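Local coordinates for protein Zn-dependent hydrolase of metallo-beta-lactamase superfamily TM0207 (Thermotoga maritima, PDB 1VJN) that is probably a zinc-dependent hydrolase of the metallo-beta-lactamase superfamily, its substrate not established, at residues I15-H20 / M172-K177. Residues are numbered along the deposited sequence; the frame is centred on the assembly and turned at random.
Sequences ITWFGH and MHYKTK
Trp-17 reaches across to Tyr-174 with the far end of its indole. From CB, which points at the 172-177 loop, CG runs anti to the backbone N (chi1 -173°), setting the ring beside its own carbonyl carbon and over the backbone that follows. There NE1 gives its hydrogen to His-20 O at 3.1 Å; the bond is nearly straight (161°) and leaves in the indole plane, though it meets the carbonyl from above its plane. Gly-19 CA lies 3.2 Å above one ring face, toward the rim; glycine suits the backbone bend here, where a CB would press against Phe-18 O. At the tip, CH2 and CZ3 lie 3.7 and 4.0 Å from Tyr-174 OH, the rings obliquely set. Tyrosine's length, with CG between N and the carbonyl carbon (chi1 46°), brings its hydroxyl to this rim.

In this metallo-beta-lactamase fold, strand 13-19 belongs to one mixed sheet, and the loop leaves strand 168-172 of the other. A water bridges the two segments' backbones, donating to His-20 O at 2.6 Å and accepting from His-173 N at 2.7 Å; with the indole N-H, two donors grip that oxygen. Met-172, modelled as selenomethionine, turns its end away from segment 15-20; its apolar side chain suits a buried place against Phe-23 and Pro-145.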
loop_
_atom_site.group_PDB
_atom_site.type_symbol
_atom_site.label_atom_id
_atom_site.label_comp_id
_atom_site.label_asym_id
_atom_site.label_seq_id
_atom_site.Cartn_x
_atom_site.Cartn_y
_atom_site.Cartn_z
ATOM N N ILE A 15 -7.762 -7.535 -2.840
ATOM C CA ILE A 15 -7.133 -6.229 -3.095
ATOM C C ILE A 15 -7.405 -5.856 -4.526
ATOM O O ILE A 15 -7.182 -6.685 -5.432
ATOM C CB ILE A 15 -5.623 -6.296 -2.884
ATOM C CG1 ILE A 15 -5.272 -6.674 -1.426
ATOM C CG2 ILE A 15 -4.971 -4.934 -3.242
ATOM C CD1 ILE A 15 -3.956 -7.416 -1.288
ATOM N N THR A 16 -7.891 -4.631 -4.721
ATOM C CA THR A 16 -8.160 -4.065 -6.036
ATOM C C THR A 16 -7.360 -2.799 -6.195
ATOM O O THR A 16 -7.419 -1.914 -5.367
ATOM C CB THR A 16 -9.674 -3.724 -6.211
ATOM O OG1 THR A 16 -10.460 -4.918 -6.148
ATOM C CG2 THR A 16 -9.966 -3.167 -7.605
ATOM N N TRP A 17 -6.642 -2.706 -7.298
ATOM C CA TRP A 17 -5.879 -1.525 -7.592
ATOM C C TRP A 17 -6.670 -0.650 -8.568
ATOM O O TRP A 17 -7.142 -1.115 -9.584
ATOM C CB TRP A 17 -4.527 -1.920 -8.167
ATOM C CG TRP A 17 -3.603 -0.783 -8.340
ATOM C CD1 TRP A 17 -3.466 0.324 -7.530
ATOM C CD2 TRP A 17 -2.634 -0.659 -9.355
ATOM N NE1 TRP A 17 -2.488 1.135 -8.020
ATOM C CE2 TRP A 17 -1.964 0.552 -9.149
ATOM C CE3 TRP A 17 -2.280 -1.444 -10.460
ATOM C CZ2 TRP A 17 -0.936 0.986 -9.990
ATOM C CZ3 TRP A 17 -1.258 -1.011 -11.293
ATOM C CH2 TRP A 17 -0.599 0.188 -11.049
ATOM N N PHE A 18 -6.782 0.629 -8.240
ATOM C CA PHE A 18 -7.453 1.622 -9.084
ATOM C C PHE A 18 -6.469 2.600 -9.739
ATOM O O PHE A 18 -6.873 3.510 -10.471
ATOM C CB PHE A 18 -8.460 2.393 -8.232
ATOM C CG PHE A 18 -9.616 1.566 -7.821
ATOM C CD1 PHE A 18 -10.612 1.285 -8.714
ATOM C CD2 PHE A 18 -9.683 1.029 -6.552
ATOM C CE1 PHE A 18 -11.673 0.526 -8.349
ATOM C CE2 PHE A 18 -10.745 0.254 -6.188
ATOM C CZ PHE A 18 -11.737 0.008 -7.076
ATOM N N GLY A 19 -5.192 2.407 -9.466
ATOM C CA GLY A 19 -4.128 3.235 -10.024
ATOM C C GLY A 19 -3.519 4.151 -8.988
ATOM O O GLY A 19 -4.079 4.348 -7.933
ATOM N N HIS A 20 -2.360 4.738 -9.296
ATOM C CA HIS A 20 -1.683 5.586 -8.365
ATOM C C HIS A 20 -1.473 4.795 -7.041
ATOM O O HIS A 20 -0.957 3.709 -7.110
ATOM C CB HIS A 20 -2.400 6.929 -8.242
ATOM C CG HIS A 20 -2.430 7.720 -9.526
ATOM N ND1 HIS A 20 -1.302 8.308 -10.069
ATOM C CD2 HIS A 20 -3.443 8.014 -10.372
ATOM C CE1 HIS A 20 -1.622 8.927 -11.187
ATOM N NE2 HIS A 20 -2.917 8.770 -11.391
HETATM N N MSE A 172 4.483 0.011 -6.381
HETATM C CA MSE A 172 3.648 1.057 -6.954
HETATM C C MSE A 172 4.555 2.235 -7.197
HETATM O O MSE A 172 5.741 2.154 -6.888
HETATM C CB MSE A 172 2.501 1.437 -6.021
HETATM C CG MSE A 172 2.963 1.798 -4.630
HETATM SE SE MSE A 172 1.471 2.064 -3.308
HETATM C CE MSE A 172 2.630 2.560 -1.786
ATOM N N HIS A 173 3.995 3.298 -7.780
ATOM C CA HIS A 173 4.691 4.589 -7.924
ATOM C C HIS A 173 5.892 4.419 -8.873
ATOM O O HIS A 173 6.998 4.797 -8.517
ATOM C CB HIS A 173 5.241 5.135 -6.574
ATOM C CG HIS A 173 4.228 5.774 -5.681
ATOM N ND1 HIS A 173 3.892 5.251 -4.443
ATOM C CD2 HIS A 173 3.527 6.924 -5.804
ATOM C CE1 HIS A 173 3.005 6.035 -3.859
ATOM N NE2 HIS A 173 2.755 7.049 -4.670
ATOM N N TYR A 174 5.675 3.818 -10.045
ATOM C CA TYR A 174 6.717 3.609 -11.037
ATOM C C TYR A 174 6.260 4.191 -12.378
ATOM O O TYR A 174 5.141 4.694 -12.447
ATOM C CB TYR A 174 7.052 2.104 -11.152
ATOM C CG TYR A 174 5.882 1.179 -11.235
ATOM C CD1 TYR A 174 5.253 0.973 -12.424
ATOM C CD2 TYR A 174 5.454 0.439 -10.125
ATOM C CE1 TYR A 174 4.191 0.128 -12.530
ATOM C CE2 TYR A 174 4.421 -0.458 -10.235
ATOM C CZ TYR A 174 3.781 -0.595 -11.452
ATOM O OH TYR A 174 2.713 -1.440 -11.621
ATOM N N LYS A 175 7.132 4.128 -13.406
ATOM C CA LYS A 175 6.871 4.645 -14.731
ATOM C C LYS A 175 5.654 3.985 -15.345
ATOM O O LYS A 175 5.582 2.744 -15.386
ATOM C CB LYS A 175 8.065 4.426 -15.674
ATOM C CG LYS A 175 8.046 5.310 -16.859
ATOM C CD LYS A 175 9.242 5.039 -17.845
ATOM C CE LYS A 175 10.610 5.385 -17.247
ATOM N NZ LYS A 175 10.767 6.837 -16.854
ATOM N N THR A 176 4.727 4.842 -15.791
ATOM C CA THR A 176 3.544 4.468 -16.581
ATOM C C THR A 176 3.564 5.258 -17.864
ATOM O O THR A 176 4.452 6.077 -18.064
ATOM C CB THR A 176 2.214 4.761 -15.782
ATOM O OG1 THR A 176 2.071 6.168 -15.516
ATOM C CG2 THR A 176 2.245 4.145 -14.402
ATOM N N LYS A 177 2.572 5.040 -18.729
ATOM C CA LYS A 177 2.566 5.649 -20.066
ATOM C C LYS A 177 2.512 7.176 -19.996
ATOM O O LYS A 177 3.202 7.874 -20.731
ATOM C CB LYS A 177 1.382 5.148 -20.910
ATOM C CG LYS A 177 1.619 5.415 -22.399
ATOM C CD LYS A 177 0.405 5.172 -23.271
ATOM C CE LYS A 177 0.724 5.496 -24.723
ATOM N NZ LYS A 177 -0.492 5.418 -25.568
HETATM O O HOH W 1 1.344 3.655 -8.278
#